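Local structure of uncharacterized protein (3WZ2) at residues 162-167 against 174-179. The protein is an archaeal homolog of proteasome-assembly chaperones, of the PAC2 family, and probably assists proteasome assembly or activation. Residues are numbered along the deposited sequence; the frame is centred on the assembly and turned at random.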
loop_
_atom_site.group_PDB
_atom_site.type_symbol
_atom_site.label_atom_id
_atom_site.label_comp_id
_atom_site.label_asym_id
_atom_site.label_seq_id
_atom_site.Cartn_x
_atom_site.Cartn_y
_atom_site.Cartn_z
ATOM N N LYS B 162 -4.572 23.470 7.422
ATOM C CA LYS B 162 -3.960 23.460 6.104
ATOM C C LYS B 162 -4.431 24.632 5.286
ATOM O O LYS B 162 -3.645 25.298 4.664
ATOM C CB LYS B 162 -4.252 22.151 5.342
ATOM C CG LYS B 162 -3.381 21.972 4.088
ATOM C CD LYS B 162 -1.933 21.708 4.496
ATOM C CE LYS B 162 -0.920 21.873 3.389
ATOM N NZ LYS B 162 -1.023 20.789 2.398
ATOM N N LEU B 163 -5.727 24.879 5.318
ATOM C CA LEU B 163 -6.296 25.999 4.575
ATOM C C LEU B 163 -5.781 27.316 5.062
ATOM O O LEU B 163 -5.461 28.199 4.279
ATOM C CB LEU B 163 -7.803 26.041 4.733
ATOM C CG LEU B 163 -8.779 26.142 3.611
ATOM C CD1 LEU B 163 -8.167 25.581 2.363
ATOM C CD2 LEU B 163 -10.142 25.545 3.971
ATOM N N LEU B 164 -5.742 27.485 6.371
ATOM C CA LEU B 164 -5.194 28.723 6.927
ATOM C C LEU B 164 -3.864 29.035 6.241
ATOM O O LEU B 164 -3.651 30.138 5.740
ATOM C CB LEU B 164 -4.991 28.579 8.428
ATOM C CG LEU B 164 -4.281 29.700 9.167
ATOM C CD1 LEU B 164 -5.087 30.975 9.056
ATOM C CD2 LEU B 164 -4.052 29.310 10.612
ATOM N N TRP B 165 -2.979 28.041 6.207
ATOM C CA TRP B 165 -1.611 28.234 5.723
ATOM C C TRP B 165 -1.644 28.404 4.181
ATOM O O TRP B 165 -1.089 29.379 3.648
ATOM C CB TRP B 165 -0.705 27.073 6.150
ATOM C CG TRP B 165 0.687 27.114 5.480
ATOM C CD1 TRP B 165 1.137 26.310 4.480
ATOM C CD2 TRP B 165 1.741 28.014 5.776
ATOM N NE1 TRP B 165 2.405 26.656 4.132
ATOM C CE2 TRP B 165 2.803 27.715 4.904
ATOM C CE3 TRP B 165 1.895 29.040 6.691
ATOM C CZ2 TRP B 165 4.020 28.395 4.941
ATOM C CZ3 TRP B 165 3.111 29.735 6.733
ATOM C CH2 TRP B 165 4.152 29.424 5.851
ATOM N N GLU B 166 -2.294 27.473 3.486
ATOM C CA GLU B 166 -2.211 27.456 2.021
ATOM C C GLU B 166 -2.924 28.626 1.378
ATOM O O GLU B 166 -2.401 29.239 0.438
ATOM C CB GLU B 166 -2.725 26.156 1.436
ATOM C CG GLU B 166 -1.798 24.953 1.694
ATOM C CD GLU B 166 -0.419 25.074 1.030
ATOM O OE1 GLU B 166 -0.370 25.623 -0.094
ATOM O OE2 GLU B 166 0.632 24.675 1.654
ATOM N N ALA B 167 -4.059 28.999 1.940
ATOM C CA ALA B 167 -4.750 30.178 1.467
ATOM C C ALA B 167 -3.936 31.452 1.656
ATOM O O ALA B 167 -3.853 32.300 0.764
ATOM C CB ALA B 167 -6.101 30.289 2.127
ATOM N N SER B 174 -7.068 34.844 5.087
ATOM C CA SER B 174 -7.489 33.592 5.725
ATOM C C SER B 174 -7.599 33.772 7.244
ATOM O O SER B 174 -6.872 34.588 7.861
ATOM C CB SER B 174 -6.608 32.392 5.336
ATOM O OG SER B 174 -5.337 32.426 5.914
ATOM N N TYR B 175 -8.564 33.056 7.815
ATOM C CA TYR B 175 -8.847 33.088 9.226
ATOM C C TYR B 175 -9.270 31.713 9.711
ATOM O O TYR B 175 -9.861 30.943 8.955
ATOM C CB TYR B 175 -9.982 34.043 9.553
ATOM C CG TYR B 175 -10.005 35.364 8.803
ATOM C CD1 TYR B 175 -10.283 35.398 7.468
ATOM C CD2 TYR B 175 -9.771 36.597 9.447
ATOM C CE1 TYR B 175 -10.333 36.585 6.773
ATOM C CE2 TYR B 175 -9.830 37.810 8.749
ATOM C CZ TYR B 175 -10.132 37.781 7.418
ATOM O OH TYR B 175 -10.186 38.942 6.713
ATOM N N VAL B 176 -8.983 31.421 10.978
ATOM C CA VAL B 176 -9.663 30.355 11.694
ATOM C C VAL B 176 -10.315 30.925 12.976
ATOM O O VAL B 176 -9.692 31.660 13.715
ATOM C CB VAL B 176 -8.692 29.228 12.062
ATOM C CG1 VAL B 176 -9.429 28.031 12.651
ATOM C CG2 VAL B 176 -7.869 28.781 10.845
ATOM N N LEU B 177 -11.567 30.561 13.208
ATOM C CA LEU B 177 -12.231 30.799 14.486
ATOM C C LEU B 177 -12.261 29.486 15.251
ATOM O O LEU B 177 -12.683 28.464 14.686
ATOM C CB LEU B 177 -13.645 31.283 14.242
ATOM C CG LEU B 177 -13.783 32.555 13.411
ATOM C CD1 LEU B 177 -15.245 32.860 13.168
ATOM C CD2 LEU B 177 -13.131 33.703 14.137
ATOM N N LEU B 178 -11.764 29.510 16.497
ATOM C CA LEU B 178 -11.670 28.320 17.302
ATOM C C LEU B 178 -12.524 28.401 18.553
ATOM O O LEU B 178 -12.245 29.190 19.460
ATOM C CB LEU B 178 -10.234 28.079 17.713
ATOM C CG LEU B 178 -9.285 27.867 16.547
ATOM C CD1 LEU B 178 -8.379 29.061 16.401
ATOM C CD2 LEU B 178 -8.462 26.653 16.766
ATOM N N GLY B 179 -13.545 27.562 18.604
ATOM C CA GLY B 179 -14.370 27.440 19.800
ATOM C C GLY B 179 -13.718 26.504 20.764
ATOM O O GLY B 179 -13.557 25.313 20.467
#
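Helix-on-sheet packing joins helix 158-169 to strand 174-181, the strand that follows it in the chain, through Leu164 and Ala167 on the helix and Ser174 and Val176 on the strand. The two short segments run nearly antiparallel, at 163°, with their axes 7.5 Å apart. One polar link crosses the interface: Ser174 OG donates to the backbone O of Leu164 at 2.8 Å, meeting a lone pair in the carbonyl plane at a C=O...OG angle of 126°. A chi1 of 72° tucks OG over its own main chain, flanked by N and C, and so brings the hydroxyl up to the helix. Within the large mixed sheet of this PAC2-family fold, strand 174-181 lies between strands 112-120 and 130-134, and the helix covers the face onto which Ser174 and Val176 project. There Val176 CG2 packs against the side chain of Leu164, 3.8 Å from CB and 3.9 Å from CD2, the two side chains crossing at about a right angle. Leu164 CD1 also lies 3.5 Å from Ser174 OG, while Ala167 CB meets Ser174 CB at 3.9 Å. With an alanine at Ser174, the Leu164 carbonyl would probably be left without its hydroxyl partner in this buried interface. Tyr175 projects from the other face of the strand, where its OH hydrogen-bonds Glu142.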